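Local coordinates for fructose-bisphosphatase (Pyrococcus horikoshii, PDB 1VDW), which probably hydrolyses the 1-phosphate of fructose 1,6-bisphosphate with the help of magnesium, as a homodimeric member of the inositol monophosphatase superfamily, at residues Phe17-Ser31 against Asn91-Val103. Residues are numbered along the deposited sequence; the frame is centred on the assembly and turned at random.
Sequences FDHNIMPLFGNPKAS and NFINGIPFFAVSV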
loop_
_atom_site.group_PDB
_atom_site.type_symbol
_atom_site.label_atom_id
_atom_site.label_comp_id
_atom_site.label_asym_id
_atom_site.label_seq_id
_atom_site.Cartn_x
_atom_site.Cartn_y
_atom_site.Cartn_z
ATOM N N PHE A 17 -6.137 -18.057 -10.991
ATOM C CA PHE A 17 -5.175 -17.230 -10.279
ATOM C C PHE A 17 -4.933 -17.745 -8.865
ATOM O O PHE A 17 -3.787 -17.909 -8.445
ATOM C CB PHE A 17 -5.671 -15.787 -10.203
ATOM C CG PHE A 17 -4.659 -14.839 -9.638
ATOM C CD1 PHE A 17 -3.779 -14.166 -10.476
ATOM C CD2 PHE A 17 -4.560 -14.643 -8.265
ATOM C CE1 PHE A 17 -2.814 -13.312 -9.955
ATOM C CE2 PHE A 17 -3.596 -13.791 -7.735
ATOM C CZ PHE A 17 -2.724 -13.126 -8.581
ATOM N N ASP A 18 -6.006 -17.990 -8.122
ATOM C CA ASP A 18 -5.855 -18.480 -6.757
ATOM C C ASP A 18 -5.148 -19.830 -6.709
ATOM O O ASP A 18 -4.412 -20.120 -5.769
ATOM C CB ASP A 18 -7.214 -18.612 -6.061
ATOM C CG ASP A 18 -7.927 -17.283 -5.893
ATOM O OD1 ASP A 18 -7.262 -16.227 -5.924
ATOM O OD2 ASP A 18 -9.164 -17.303 -5.718
ATOM N N HIS A 19 -5.363 -20.656 -7.726
ATOM C CA HIS A 19 -4.753 -21.976 -7.740
ATOM C C HIS A 19 -3.292 -22.009 -8.171
ATOM O O HIS A 19 -2.492 -22.747 -7.598
ATOM C CB HIS A 19 -5.568 -22.919 -8.632
ATOM C CG HIS A 19 -5.030 -24.315 -8.685
ATOM N ND1 HIS A 19 -3.925 -24.661 -9.435
ATOM C CD2 HIS A 19 -5.431 -25.448 -8.061
ATOM C CE1 HIS A 19 -3.670 -25.947 -9.271
ATOM N NE2 HIS A 19 -4.568 -26.448 -8.442
ATOM N N ASN A 20 -2.944 -21.204 -9.167
ATOM C CA ASN A 20 -1.583 -21.191 -9.689
ATOM C C ASN A 20 -0.678 -20.077 -9.192
ATOM O O ASN A 20 0.538 -20.250 -9.131
ATOM C CB ASN A 20 -1.628 -21.145 -11.215
ATOM C CG ASN A 20 -2.159 -22.426 -11.819
ATOM O OD1 ASN A 20 -1.449 -23.430 -11.894
ATOM N ND2 ASN A 20 -3.417 -22.405 -12.244
ATOM N N ILE A 21 -1.261 -18.936 -8.843
ATOM C CA ILE A 21 -0.468 -17.805 -8.390
ATOM C C ILE A 21 -0.407 -17.591 -6.881
ATOM O O ILE A 21 0.678 -17.430 -6.326
ATOM C CB ILE A 21 -0.957 -16.488 -9.047
ATOM C CG1 ILE A 21 -0.876 -16.597 -10.572
ATOM C CG2 ILE A 21 -0.116 -15.320 -8.551
ATOM C CD1 ILE A 21 0.527 -16.806 -11.107
ATOM N N MET A 22 -1.548 -17.587 -6.202
ATOM C CA MET A 22 -1.519 -17.343 -4.762
ATOM C C MET A 22 -0.637 -18.285 -3.940
ATOM O O MET A 22 -0.061 -17.867 -2.935
ATOM C CB MET A 22 -2.936 -17.303 -4.185
ATOM C CG MET A 22 -3.713 -16.029 -4.536
ATOM S SD MET A 22 -2.827 -14.481 -4.142
ATOM C CE MET A 22 -2.941 -14.466 -2.374
ATOM N N PRO A 23 -0.517 -19.564 -4.340
ATOM C CA PRO A 23 0.344 -20.426 -3.525
ATOM C C PRO A 23 1.791 -19.936 -3.563
ATOM O O PRO A 23 2.619 -20.335 -2.743
ATOM C CB PRO A 23 0.184 -21.794 -4.181
ATOM C CG PRO A 23 -1.218 -21.749 -4.704
ATOM C CD PRO A 23 -1.280 -20.365 -5.315
ATOM N N LEU A 24 2.088 -19.066 -4.523
ATOM C CA LEU A 24 3.428 -18.521 -4.680
ATOM C C LEU A 24 3.681 -17.310 -3.785
ATOM O O LEU A 24 4.826 -16.890 -3.617
ATOM C CB LEU A 24 3.676 -18.143 -6.144
ATOM C CG LEU A 24 3.686 -19.289 -7.163
ATOM C CD1 LEU A 24 3.896 -18.725 -8.560
ATOM C CD2 LEU A 24 4.790 -20.281 -6.817
ATOM N N PHE A 25 2.617 -16.743 -3.219
ATOM C CA PHE A 25 2.759 -15.584 -2.339
ATOM C C PHE A 25 3.433 -16.062 -1.055
ATOM O O PHE A 25 2.888 -16.890 -0.323
ATOM C CB PHE A 25 1.386 -14.971 -2.033
ATOM C CG PHE A 25 1.451 -13.635 -1.328
ATOM C CD1 PHE A 25 2.127 -12.561 -1.895
ATOM C CD2 PHE A 25 0.817 -13.452 -0.106
ATOM C CE1 PHE A 25 2.170 -11.319 -1.256
ATOM C CE2 PHE A 25 0.853 -12.215 0.545
ATOM C CZ PHE A 25 1.532 -11.147 -0.033
ATOM N N GLY A 26 4.626 -15.540 -0.796
ATOM C CA GLY A 26 5.370 -15.944 0.382
ATOM C C GLY A 26 6.354 -17.052 0.049
ATOM O O GLY A 26 7.145 -17.465 0.899
ATOM N N ASN A 27 6.302 -17.536 -1.189
ATOM C CA ASN A 27 7.188 -18.604 -1.653
ATOM C C ASN A 27 8.357 -18.017 -2.446
ATOM O O ASN A 27 8.156 -17.361 -3.466
ATOM C CB ASN A 27 6.416 -19.576 -2.551
ATOM C CG ASN A 27 7.232 -20.800 -2.930
ATOM O OD1 ASN A 27 8.441 -20.717 -3.144
ATOM N ND2 ASN A 27 6.565 -21.942 -3.034
ATOM N N PRO A 28 9.596 -18.260 -1.993
ATOM C CA PRO A 28 10.798 -17.751 -2.665
ATOM C C PRO A 28 10.884 -18.065 -4.161
ATOM O O PRO A 28 11.442 -17.286 -4.933
ATOM C CB PRO A 28 11.929 -18.397 -1.870
ATOM C CG PRO A 28 11.356 -18.458 -0.489
ATOM C CD PRO A 28 9.956 -18.966 -0.751
ATOM N N LYS A 29 10.331 -19.205 -4.566
ATOM C CA LYS A 29 10.356 -19.613 -5.969
ATOM C C LYS A 29 9.748 -18.560 -6.890
ATOM O O LYS A 29 10.175 -18.399 -8.033
ATOM C CB LYS A 29 9.599 -20.930 -6.152
ATOM C CG LYS A 29 10.205 -22.116 -5.421
ATOM C CD LYS A 29 9.395 -23.376 -5.686
ATOM C CE LYS A 29 9.988 -24.586 -4.977
ATOM N NZ LYS A 29 9.179 -25.814 -5.219
ATOM N N ALA A 30 8.747 -17.848 -6.385
ATOM C CA ALA A 30 8.060 -16.822 -7.161
ATOM C C ALA A 30 8.964 -15.687 -7.636
ATOM O O ALA A 30 8.730 -15.102 -8.694
ATOM C CB ALA A 30 6.904 -16.251 -6.344
ATOM N N SER A 31 10.002 -15.385 -6.862
ATOM C CA SER A 31 10.911 -14.291 -7.193
ATOM C C SER A 31 12.049 -14.630 -8.148
ATOM O O SER A 31 12.773 -13.740 -8.591
ATOM C CB SER A 31 11.505 -13.710 -5.910
ATOM O OG SER A 31 12.291 -14.679 -5.237
ATOM N N ASN A 91 5.647 -5.991 -5.593
ATOM C CA ASN A 91 4.942 -6.137 -4.330
ATOM C C ASN A 91 4.704 -7.600 -4.007
ATOM O O ASN A 91 4.981 -8.056 -2.900
ATOM C CB ASN A 91 3.598 -5.409 -4.375
ATOM C CG ASN A 91 3.742 -3.899 -4.396
ATOM O OD1 ASN A 91 4.800 -3.349 -4.072
ATOM N ND2 ASN A 91 2.662 -3.220 -4.755
ATOM N N PHE A 92 4.186 -8.336 -4.983
ATOM C CA PHE A 92 3.899 -9.746 -4.789
ATOM C C PHE A 92 5.109 -10.536 -4.292
ATOM O O PHE A 92 5.017 -11.247 -3.298
ATOM C CB PHE A 92 3.407 -10.364 -6.097
ATOM C CG PHE A 92 2.917 -11.779 -5.947
ATOM C CD1 PHE A 92 1.563 -12.046 -5.823
ATOM C CD2 PHE A 92 3.819 -12.841 -5.908
ATOM C CE1 PHE A 92 1.105 -13.351 -5.662
ATOM C CE2 PHE A 92 3.375 -14.149 -5.746
ATOM C CZ PHE A 92 2.015 -14.405 -5.624
ATOM N N ILE A 93 6.240 -10.403 -4.976
ATOM C CA ILE A 93 7.415 -11.169 -4.579
ATOM C C ILE A 93 8.039 -10.707 -3.270
ATOM O O ILE A 93 8.874 -11.405 -2.702
ATOM C CB ILE A 93 8.490 -11.198 -5.698
ATOM C CG1 ILE A 93 9.018 -9.796 -5.985
ATOM C CG2 ILE A 93 7.893 -11.799 -6.969
ATOM C CD1 ILE A 93 10.177 -9.773 -6.969
ATOM N N ASN A 94 7.627 -9.541 -2.783
ATOM C CA ASN A 94 8.148 -9.033 -1.524
ATOM C C ASN A 94 7.111 -9.078 -0.413
ATOM O O ASN A 94 7.293 -8.471 0.639
ATOM C CB ASN A 94 8.696 -7.624 -1.722
ATOM C CG ASN A 94 10.066 -7.640 -2.359
ATOM O OD1 ASN A 94 11.070 -7.877 -1.684
ATOM N ND2 ASN A 94 10.116 -7.426 -3.668
ATOM N N GLY A 95 6.031 -9.813 -0.652
ATOM C CA GLY A 95 4.986 -9.958 0.348
ATOM C C GLY A 95 4.181 -8.712 0.656
ATOM O O GLY A 95 3.560 -8.633 1.718
ATOM N N ILE A 96 4.191 -7.741 -0.252
ATOM C CA ILE A 96 3.441 -6.498 -0.065
ATOM C C ILE A 96 2.058 -6.780 -0.662
ATOM O O ILE A 96 1.935 -7.051 -1.857
ATOM C CB ILE A 96 4.156 -5.347 -0.776
ATOM C CG1 ILE A 96 5.574 -5.204 -0.205
ATOM C CG2 ILE A 96 3.363 -4.060 -0.616
ATOM C CD1 ILE A 96 6.403 -4.108 -0.837
ATOM N N PRO A 97 0.996 -6.704 0.163
ATOM C CA PRO A 97 -0.381 -6.981 -0.258
ATOM C C PRO A 97 -1.100 -6.021 -1.184
ATOM O O PRO A 97 -2.241 -5.639 -0.923
ATOM C CB PRO A 97 -1.103 -7.165 1.069
ATOM C CG PRO A 97 -0.455 -6.128 1.916
ATOM C CD PRO A 97 1.025 -6.272 1.575
ATOM N N PHE A 98 -0.435 -5.651 -2.273
ATOM C CA PHE A 98 -1.012 -4.770 -3.276
ATOM C C PHE A 98 -0.663 -5.308 -4.655
ATOM O O PHE A 98 0.393 -5.011 -5.193
ATOM C CB PHE A 98 -0.475 -3.339 -3.149
ATOM C CG PHE A 98 -1.013 -2.594 -1.968
ATOM C CD1 PHE A 98 -2.376 -2.334 -1.848
ATOM C CD2 PHE A 98 -0.161 -2.177 -0.957
ATOM C CE1 PHE A 98 -2.876 -1.674 -0.728
ATOM C CE2 PHE A 98 -0.652 -1.517 0.164
ATOM C CZ PHE A 98 -2.014 -1.268 0.277
ATOM N N PHE A 99 -1.546 -6.135 -5.205
ATOM C CA PHE A 99 -1.358 -6.687 -6.544
ATOM C C PHE A 99 -2.727 -7.086 -7.075
ATOM O O PHE A 99 -3.667 -7.261 -6.302
ATOM C CB PHE A 99 -0.361 -7.859 -6.543
ATOM C CG PHE A 99 -0.658 -8.924 -5.537
ATOM C CD1 PHE A 99 -1.550 -9.953 -5.828
ATOM C CD2 PHE A 99 -0.022 -8.920 -4.300
ATOM C CE1 PHE A 99 -1.798 -10.961 -4.899
ATOM C CE2 PHE A 99 -0.268 -9.926 -3.369
ATOM C CZ PHE A 99 -1.155 -10.945 -3.670
ATOM N N ALA A 100 -2.843 -7.220 -8.392
ATOM C CA ALA A 100 -4.133 -7.521 -8.988
ATOM C C ALA A 100 -4.025 -8.030 -10.406
ATOM O O ALA A 100 -2.957 -8.006 -11.011
ATOM C CB ALA A 100 -4.983 -6.257 -8.990
ATOM N N VAL A 101 -5.163 -8.498 -10.913
ATOM C CA VAL A 101 -5.295 -8.938 -12.295
ATOM C C VAL A 101 -6.179 -7.857 -12.920
ATOM O O VAL A 101 -7.200 -7.477 -12.338
ATOM C CB VAL A 101 -6.017 -10.287 -12.406
ATOM C CG1 VAL A 101 -6.236 -10.639 -13.873
ATOM C CG2 VAL A 101 -5.200 -11.365 -11.725
ATOM N N SER A 102 -5.791 -7.366 -14.093
ATOM C CA SER A 102 -6.533 -6.302 -14.775
ATOM C C SER A 102 -6.893 -6.716 -16.200
ATOM O O SER A 102 -6.008 -7.037 -16.992
ATOM C CB SER A 102 -5.669 -5.033 -14.800
ATOM O OG SER A 102 -6.278 -3.989 -15.539
ATOM N N VAL A 103 -8.185 -6.700 -16.523
ATOM C CA VAL A 103 -8.647 -7.094 -17.854
ATOM C C VAL A 103 -9.719 -6.153 -18.389
ATOM O O VAL A 103 -10.720 -5.904 -17.722
ATOM C CB VAL A 103 -9.251 -8.524 -17.834
ATOM C CG1 VAL A 103 -9.886 -8.848 -19.181
ATOM C CG2 VAL A 103 -8.182 -9.544 -17.505
HETATM O O HOH W 1 5.899 -13.606 -2.127
HETATM O O HOH W 2 8.157 -14.653 -3.331
#
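Phe25 and Phe92 form the heart of an aromatic cluster that shows how a turn and a helix end can be joined with no direct hydrogen bond between them. The Phe25 ring presents its edge to a face of Phe92, an edge-to-face pair with centroids 5.2 Å apart and planes at 60°; Phe25 CD1 stands over the centre of that face. Because CG of Phe92 lies anti to its backbone N (chi1 -173°), the ring runs out from the helix and its CZ comes within 3.4 Å of Phe25 N. Ile21 O and Ala30 CB lie at the edge of the Phe92 ring, and Ile21 CG2 packs 3.7 Å from Phe92 CE1. Replacing Phe92 by alanine is likely to take away the face on which Phe25 CD1 rests and to leave Ile21 CG2 without its ring partner. Phe99 completes the cluster: its ring is oblique to that of Phe25, planes at 54°, and Phe92 CD1 stands over the centre of one Phe99 face. Met22 SD sits at the edge of the Phe99 ring, 3.7 Å from Phe99 CE1, a Met-aromatic contact. Phe25 also rests against Gly95, the C-prime residue of the Schellman motif that ends helix 89-93. There a water bridges the two backbones, accepting from Gly26 N and donating to Phe92 O. Farther along, Val101 CG2 packs 3.4 Å from Phe17 CD1. The contact thus joins helix 3-20 and the turn after it to the end of helix 89-93 and the start of strand 100-107, with helix 45-60 touching Ile21 and Phe92, and Arg123 of the second subunit hydrogen-bonded to Gly95 O.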